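Lactaldehyde dehydrogenase (PDB 3PQA) oxidises lactaldehyde to lactate with NAD as the preferred cofactor, a step in the biosynthesis of coenzyme F420. Local coordinates at residues L242-L256 / C275-I287. Numbering follows the deposited sequence.
Sequences LGGVNPNIVLKDADL and CISVGMILVDESI
Asn246 lays its carboxamide against the backbone of 275-277, at the head of two parallel strands, 246-250 and 278-284, joined through helix 256-268 in a beta-alpha-beta unit of the aldehyde dehydrogenase fold. With CG anti to the carbonyl carbon (chi1 -54°), ND2 gives one proton to Cys275 O at 2.9 Å and the other, almost straight (173°), to Ser277 O; both acceptors lie close to the amide plane. OD1 accepts from His396 N on the neighbouring strand, so three bonds fix the flat group's rotation. Cys275 is probably the catalytic cysteine, and the grip on its carbonyl is consistent with a second-shell role for Asn246. Replacing this amide by an alanine is likely to cost the Cys275 and Ser277 carbonyls their shared donor and His396 N its acceptor, with the loop carrying the cysteine freer to shift.

Gly279 suits its place because a side chain would run into the backbone of Val245 and Asn246; without one, the backbones close up and Gly279 N bonds to Asn246 O at 2.9 Å. Beyond it the ladder alternates regularly, Asn248 N to Met280 O and Leu282 N to Asn248 O. On the face of Pro247 and Ile249, Met280 bends at chi3 (111°), and its CE meets Val245 CG1 at 3.8 Å. On the other face, where Leu263 of the helix packs on Asn248 and Val250, the side chains of Val250 and Ile281 lie side by side, pointing the same way, and touch through their CG2 methyls. Val250 CG1 meets Ile287 CD1, which also packs on Leu256 CD2 at 3.6 Å. At the far end Asp284 forms an Asx turn, OD2 accepting from Ser286 N, while OD1 takes a proton from a water that accepts from Lys252 N at 2.9 Å.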
ATOM      1  N   LEU B 242     -17.262  -7.320  19.594  1.00 16.11           N
ATOM      2  CA  LEU B 242     -18.343  -7.859  20.389  1.00 17.61           C
ATOM      3  C   LEU B 242     -18.435  -9.356  20.100  1.00 18.44           C
ATOM      4  O   LEU B 242     -17.444  -9.980  19.716  1.00 19.38           O
ATOM      5  CB  LEU B 242     -19.640  -7.085  20.120  1.00 19.03           C
ATOM      6  CG  LEU B 242     -19.477  -5.543  20.111  1.00 19.25           C
ATOM      7  CD1 LEU B 242     -20.733  -4.828  19.655  1.00 19.09           C
ATOM      8  CD2 LEU B 242     -19.016  -5.015  21.465  1.00 19.14           C
ATOM      9  N   GLY B 243     -19.592  -9.940  20.308  1.00 17.50           N
ATOM     10  CA  GLY B 243     -19.680 -11.371  20.122  1.00 16.49           C
ATOM     11  C   GLY B 243     -20.584 -11.749  18.977  1.00 14.81           C
ATOM     12  O   GLY B 243     -20.835 -10.957  18.061  1.00 15.09           O
ATOM     13  N   GLY B 244     -21.096 -12.977  19.047  1.00 13.91           N
ATOM     14  CA  GLY B 244     -22.003 -13.478  18.027  1.00 14.22           C
ATOM     15  C   GLY B 244     -22.361 -14.925  18.264  1.00 14.09           C
ATOM     16  O   GLY B 244     -21.829 -15.556  19.174  1.00 14.08           O
ATOM     17  N   VAL B 245     -23.293 -15.437  17.462  1.00 14.94           N
ATOM     18  CA  VAL B 245     -23.612 -16.864  17.460  1.00 15.46           C
ATOM     19  C   VAL B 245     -23.016 -17.398  16.170  1.00 15.39           C
ATOM     20  O   VAL B 245     -23.679 -17.365  15.135  1.00 15.56           O
ATOM     21  CB  VAL B 245     -25.127 -17.105  17.444  1.00 16.29           C
ATOM     22  CG1 VAL B 245     -25.426 -18.608  17.420  1.00 17.31           C
ATOM     23  CG2 VAL B 245     -25.770 -16.447  18.657  1.00 17.29           C
ATOM     24  N   ASN B 246     -21.767 -17.863  16.222  1.00 14.01           N
ATOM     25  CA  ASN B 246     -20.980 -18.043  14.997  1.00 13.39           C
ATOM     26  C   ASN B 246     -21.281 -19.362  14.273  1.00 12.88           C
ATOM     27  O   ASN B 246     -21.000 -20.421  14.805  1.00 13.25           O
ATOM     28  CB  ASN B 246     -19.499 -17.912  15.318  1.00 13.49           C
ATOM     29  CG  ASN B 246     -19.183 -16.620  16.031  1.00 15.10           C
ATOM     30  OD1 ASN B 246     -19.329 -15.545  15.476  1.00 13.65           O
ATOM     31  ND2 ASN B 246     -18.767 -16.731  17.265  1.00 13.46           N
ATOM     32  N   PRO B 247     -21.849 -19.286  13.061  1.00 12.80           N
ATOM     33  CA  PRO B 247     -22.278 -20.524  12.397  1.00 12.66           C
ATOM     34  C   PRO B 247     -21.128 -21.223  11.704  1.00 12.50           C
ATOM     35  O   PRO B 247     -20.322 -20.573  11.037  1.00 11.78           O
ATOM     36  CB  PRO B 247     -23.297 -20.031  11.367  1.00 12.72           C
ATOM     37  CG  PRO B 247     -22.766 -18.672  10.974  1.00 13.19           C
ATOM     38  CD  PRO B 247     -22.226 -18.092  12.278  1.00 12.85           C
ATOM     39  N   ASN B 248     -21.070 -22.540  11.891  1.00 12.41           N
ATOM     40  CA  ASN B 248     -20.042 -23.366  11.286  1.00 12.78           C
ATOM     41  C   ASN B 248     -20.754 -24.400  10.431  1.00 13.01           C
ATOM     42  O   ASN B 248     -21.537 -25.164  10.938  1.00 12.96           O
ATOM     43  CB  ASN B 248     -19.200 -24.035  12.382  1.00 12.93           C
ATOM     44  CG  ASN B 248     -18.241 -23.060  13.082  1.00 12.67           C
ATOM     45  OD1 ASN B 248     -17.024 -23.186  12.943  1.00 13.01           O
ATOM     46  ND2 ASN B 248     -18.780 -22.108  13.858  1.00 12.89           N
ATOM     47  N   ILE B 249     -20.429 -24.439   9.140  1.00 13.79           N
ATOM     48  CA  ILE B 249     -21.211 -25.161   8.136  1.00 15.34           C
ATOM     49  C   ILE B 249     -20.405 -26.340   7.636  1.00 15.54           C
ATOM     50  O   ILE B 249     -19.262 -26.173   7.256  1.00 15.44           O
ATOM     51  CB  ILE B 249     -21.512 -24.224   6.938  1.00 16.75           C
ATOM     52  CG1 ILE B 249     -22.465 -23.115   7.392  1.00 17.47           C
ATOM     53  CG2 ILE B 249     -22.020 -25.022   5.694  1.00 17.47           C
ATOM     54  CD1 ILE B 249     -22.516 -21.898   6.481  1.00 17.09           C
ATOM     55  N   VAL B 250     -21.012 -27.525   7.626  1.00 14.96           N
ATOM     56  CA  VAL B 250     -20.303 -28.723   7.186  1.00 14.72           C
ATOM     57  C   VAL B 250     -21.054 -29.251   5.979  1.00 14.70           C
ATOM     58  O   VAL B 250     -22.167 -29.779   6.129  1.00 14.40           O
ATOM     59  CB  VAL B 250     -20.254 -29.803   8.292  1.00 15.62           C
ATOM     60  CG1 VAL B 250     -19.534 -31.086   7.802  1.00 16.22           C
ATOM     61  CG2 VAL B 250     -19.578 -29.268   9.553  1.00 16.31           C
ATOM     62  N   LEU B 251     -20.466 -29.089   4.794  1.00 14.89           N
ATOM     63  CA  LEU B 251     -21.091 -29.594   3.560  1.00 16.18           C
ATOM     64  C   LEU B 251     -20.856 -31.099   3.406  1.00 15.67           C
ATOM     65  O   LEU B 251     -19.971 -31.659   4.038  1.00 14.46           O
ATOM     66  CB  LEU B 251     -20.583 -28.846   2.325  1.00 18.72           C
ATOM     67  CG  LEU B 251     -20.843 -27.335   2.280  1.00 18.85           C
ATOM     68  CD1 LEU B 251     -20.557 -26.802   0.890  1.00 18.99           C
ATOM     69  CD2 LEU B 251     -22.275 -27.026   2.651  1.00 18.97           C
ATOM     70  N   LYS B 252     -21.641 -31.749   2.556  1.00 17.15           N
ATOM     71  CA  LYS B 252     -21.579 -33.208   2.438  1.00 19.76           C
ATOM     72  C   LYS B 252     -20.249 -33.735   1.893  1.00 18.71           C
ATOM     73  O   LYS B 252     -19.951 -34.914   2.053  1.00 18.25           O
ATOM     74  CB  LYS B 252     -22.751 -33.741   1.603  1.00 24.29           C
ATOM     75  CG  LYS B 252     -22.729 -33.320   0.140  1.00 25.84           C
ATOM     76  CD  LYS B 252     -23.989 -33.822  -0.578  1.00 25.68           C
ATOM     77  CE  LYS B 252     -24.005 -33.391  -2.035  1.00 26.24           C
ATOM     78  NZ  LYS B 252     -24.211 -31.910  -2.178  1.00 26.37           N
ATOM     79  N   ASP B 253     -19.463 -32.875   1.246  1.00 17.71           N
ATOM     80  CA  ASP B 253     -18.165 -33.295   0.733  1.00 17.95           C
ATOM     81  C   ASP B 253     -16.994 -32.994   1.686  1.00 18.02           C
ATOM     82  O   ASP B 253     -15.833 -33.183   1.318  1.00 18.88           O
ATOM     83  CB  ASP B 253     -17.900 -32.666  -0.640  1.00 19.15           C
ATOM     84  CG  ASP B 253     -17.585 -31.191  -0.548  1.00 19.69           C
ATOM     85  OD1 ASP B 253     -18.288 -30.471   0.203  1.00 19.18           O
ATOM     86  OD2 ASP B 253     -16.620 -30.759  -1.203  1.00 19.28           O
ATOM     87  N   ALA B 254     -17.290 -32.520   2.893  1.00 17.36           N
ATOM     88  CA  ALA B 254     -16.250 -32.181   3.877  1.00 17.34           C
ATOM     89  C   ALA B 254     -15.450 -33.403   4.318  1.00 17.33           C
ATOM     90  O   ALA B 254     -15.988 -34.507   4.381  1.00 16.99           O
ATOM     91  CB  ALA B 254     -16.879 -31.510   5.090  1.00 17.53           C
ATOM     92  N   ASP B 255     -14.155 -33.198   4.585  1.00 17.36           N
ATOM     93  CA  ASP B 255     -13.351 -34.193   5.286  1.00 18.08           C
ATOM     94  C   ASP B 255     -13.842 -34.243   6.738  1.00 16.67           C
ATOM     95  O   ASP B 255     -13.543 -33.341   7.513  1.00 16.35           O
ATOM     96  CB  ASP B 255     -11.871 -33.804   5.242  1.00 20.33           C
ATOM     97  CG  ASP B 255     -10.970 -34.821   5.942  1.00 21.63           C
ATOM     98  OD1 ASP B 255     -11.348 -35.364   7.004  1.00 20.63           O
ATOM     99  OD2 ASP B 255      -9.856 -35.069   5.432  1.00 20.81           O
ATOM    100  N   LEU B 256     -14.569 -35.298   7.099  1.00 16.94           N
ATOM    101  CA  LEU B 256     -15.270 -35.349   8.390  1.00 18.08           C
ATOM    102  C   LEU B 256     -14.352 -35.435   9.605  1.00 18.12           C
ATOM    103  O   LEU B 256     -14.607 -34.786  10.626  1.00 18.06           O
ATOM    104  CB  LEU B 256     -16.294 -36.486   8.408  1.00 19.83           C
ATOM    105  CG  LEU B 256     -17.564 -36.247   7.588  1.00 21.32           C
ATOM    106  CD1 LEU B 256     -18.648 -37.214   8.034  1.00 20.11           C
ATOM    107  CD2 LEU B 256     -18.051 -34.807   7.702  1.00 20.07           C
ATOM    108  N   CYS B 275     -15.375 -14.889  21.817  1.00 14.14           N
ATOM    109  CA  CYS B 275     -16.329 -14.200  20.948  1.00 15.05           C
ATOM    110  C   CYS B 275     -16.518 -14.935  19.625  1.00 13.95           C
ATOM    111  O   CYS B 275     -17.565 -14.808  19.009  1.00 13.14           O
ATOM    112  CB  CYS B 275     -15.947 -12.755  20.682  1.00 16.60           C
ATOM    113  SG  CYS B 275     -14.363 -12.581  19.970  1.00 26.04           S
ATOM    114  N   ILE B 276     -15.498 -15.687  19.195  1.00 14.12           N
ATOM    115  CA  ILE B 276     -15.561 -16.450  17.935  1.00 15.11           C
ATOM    116  C   ILE B 276     -15.755 -17.977  18.109  1.00 13.22           C
ATOM    117  O   ILE B 276     -15.597 -18.747  17.152  1.00 12.49           O
ATOM    118  CB  ILE B 276     -14.348 -16.146  17.005  1.00 17.26           C
ATOM    119  CG1 ILE B 276     -13.024 -16.275  17.757  1.00 19.07           C
ATOM    120  CG2 ILE B 276     -14.499 -14.758  16.376  1.00 19.04           C
ATOM    121  CD1 ILE B 276     -11.793 -16.050  16.874  1.00 17.68           C
ATOM    122  N   SER B 277     -16.106 -18.391  19.329  1.00 12.38           N
ATOM    123  CA  SER B 277     -16.501 -19.775  19.617  1.00 12.25           C
ATOM    124  C   SER B 277     -17.640 -20.236  18.717  1.00 11.96           C
ATOM    125  O   SER B 277     -18.466 -19.437  18.261  1.00 11.83           O
ATOM    126  CB  SER B 277     -16.970 -19.920  21.080  1.00 12.84           C
ATOM    127  OG  SER B 277     -15.907 -19.697  21.986  1.00 16.30           O
ATOM    128  N   VAL B 278     -17.653 -21.532  18.433  1.00 12.38           N
ATOM    129  CA  VAL B 278     -18.697 -22.133  17.624  1.00 12.46           C
ATOM    130  C   VAL B 278     -20.038 -21.907  18.335  1.00 12.25           C
ATOM    131  O   VAL B 278     -20.199 -22.287  19.503  1.00 12.92           O
ATOM    132  CB  VAL B 278     -18.436 -23.650  17.449  1.00 13.59           C
ATOM    133  CG1 VAL B 278     -19.662 -24.382  16.841  1.00 14.51           C
ATOM    134  CG2 VAL B 278     -17.159 -23.879  16.607  1.00 14.41           C
ATOM    135  N   GLY B 279     -20.980 -21.289  17.621  1.00 12.15           N
ATOM    136  CA  GLY B 279     -22.325 -20.988  18.143  1.00 12.84           C
ATOM    137  C   GLY B 279     -23.381 -21.951  17.637  1.00 13.36           C
ATOM    138  O   GLY B 279     -24.386 -22.206  18.323  1.00 14.09           O
ATOM    139  N   MET B 280     -23.194 -22.452  16.421  1.00 13.31           N
ATOM    140  CA  MET B 280     -24.088 -23.488  15.876  1.00 13.85           C
ATOM    141  C   MET B 280     -23.346 -24.237  14.789  1.00 14.08           C
ATOM    142  O   MET B 280     -22.437 -23.682  14.157  1.00 13.38           O
ATOM    143  CB  MET B 280     -25.419 -22.879  15.352  1.00 14.78           C
ATOM    144  CG  MET B 280     -25.345 -21.957  14.112  1.00 16.55           C
ATOM    145  SD  MET B 280     -26.949 -21.235  13.575  1.00 14.61           S
ATOM    146  CE  MET B 280     -26.712 -19.484  13.975  1.00 16.68           C
ATOM    147  N   ILE B 281     -23.699 -25.503  14.595  1.00 13.99           N
ATOM    148  CA  ILE B 281     -23.129 -26.279  13.486  1.00 14.52           C
ATOM    149  C   ILE B 281     -24.301 -26.625  12.582  1.00 14.82           C
ATOM    150  O   ILE B 281     -25.300 -27.189  13.066  1.00 14.27           O
ATOM    151  CB  ILE B 281     -22.409 -27.583  13.964  1.00 15.01           C
ATOM    152  CG1 ILE B 281     -21.251 -27.240  14.909  1.00 15.45           C
ATOM    153  CG2 ILE B 281     -21.918 -28.432  12.764  1.00 15.51           C
ATOM    154  CD1 ILE B 281     -20.555 -28.453  15.523  1.00 15.22           C
ATOM    155  N   LEU B 282     -24.193 -26.242  11.308  1.00 14.31           N
ATOM    156  CA  LEU B 282     -25.119 -26.670  10.267  1.00 15.11           C
ATOM    157  C   LEU B 282     -24.452 -27.800   9.495  1.00 15.26           C
ATOM    158  O   LEU B 282     -23.323 -27.657   9.028  1.00 14.72           O
ATOM    159  CB  LEU B 282     -25.491 -25.497   9.347  1.00 15.80           C
ATOM    160  CG  LEU B 282     -25.856 -24.179  10.035  1.00 15.15           C
ATOM    161  CD1 LEU B 282     -26.201 -23.109   8.999  1.00 15.90           C
ATOM    162  CD2 LEU B 282     -27.019 -24.396  10.989  1.00 15.93           C
ATOM    163  N   VAL B 283     -25.141 -28.931   9.379  1.00 14.88           N
ATOM    164  CA  VAL B 283     -24.558 -30.099   8.731  1.00 14.86           C
ATOM    165  C   VAL B 283     -25.526 -30.670   7.703  1.00 14.88           C
ATOM    166  O   VAL B 283     -26.728 -30.742   7.943  1.00 14.38           O
ATOM    167  CB  VAL B 283     -24.086 -31.174   9.772  1.00 15.35           C
ATOM    168  CG1 VAL B 283     -25.251 -31.672  10.649  1.00 16.34           C
ATOM    169  CG2 VAL B 283     -23.355 -32.330   9.082  1.00 16.41           C
ATOM    170  N   ASP B 284     -24.997 -31.041   6.542  1.00 15.09           N
ATOM    171  CA  ASP B 284     -25.834 -31.633   5.500  1.00 16.24           C
ATOM    172  C   ASP B 284     -26.553 -32.874   6.019  1.00 17.02           C
ATOM    173  O   ASP B 284     -25.929 -33.720   6.662  1.00 15.91           O
ATOM    174  CB  ASP B 284     -25.008 -32.003   4.275  1.00 17.50           C
ATOM    175  CG  ASP B 284     -25.881 -32.277   3.067  1.00 17.57           C
ATOM    176  OD1 ASP B 284     -26.125 -31.327   2.303  1.00 17.59           O
ATOM    177  OD2 ASP B 284     -26.355 -33.423   2.906  1.00 17.63           O
ATOM    178  N   GLU B 285     -27.850 -32.972   5.711  1.00 17.95           N
ATOM    179  CA  GLU B 285     -28.684 -34.123   6.084  1.00 19.71           C
ATOM    180  C   GLU B 285     -28.015 -35.448   5.783  1.00 19.25           C
ATOM    181  O   GLU B 285     -28.110 -36.400   6.578  1.00 18.73           O
ATOM    182  CB  GLU B 285     -30.027 -34.090   5.340  1.00 21.38           C
ATOM    183  CG  GLU B 285     -31.013 -33.080   5.903  1.00 23.43           C
ATOM    184  CD  GLU B 285     -32.331 -33.031   5.140  1.00 21.99           C
ATOM    185  OE1 GLU B 285     -32.548 -33.885   4.249  1.00 23.59           O
ATOM    186  OE2 GLU B 285     -33.135 -32.116   5.412  1.00 23.57           O
ATOM    187  N   SER B 286     -27.354 -35.504   4.630  1.00 19.55           N
ATOM    188  CA  SER B 286     -26.810 -36.752   4.114  1.00 20.52           C
ATOM    189  C   SER B 286     -25.674 -37.296   4.992  1.00 20.19           C
ATOM    190  O   SER B 286     -25.423 -38.502   4.998  1.00 20.18           O
ATOM    191  CB  SER B 286     -26.362 -36.601   2.649  1.00 21.35           C
ATOM    192  OG  SER B 286     -25.028 -36.119   2.558  1.00 26.62           O
ATOM    193  N   ILE B 287     -25.013 -36.420   5.751  1.00 18.96           N
ATOM    194  CA  ILE B 287     -23.873 -36.849   6.567  1.00 18.47           C
ATOM    195  C   ILE B 287     -24.056 -36.575   8.069  1.00 17.00           C
ATOM    196  O   ILE B 287     -23.121 -36.779   8.854  1.00 15.91           O
ATOM    197  CB  ILE B 287     -22.534 -36.207   6.093  1.00 19.23           C
ATOM    198  CG1 ILE B 287     -22.631 -34.680   6.073  1.00 19.57           C
ATOM    199  CG2 ILE B 287     -22.099 -36.767   4.728  1.00 19.69           C
ATOM    200  CD1 ILE B 287     -21.278 -33.993   6.246  1.00 19.40           C
TER
HETATM  201  O   HOH W   1     -21.067 -18.245  19.076  1.00 13.72           O
HETATM  202  O   HOH W   2     -23.806 -30.073   1.590  1.00 14.41           O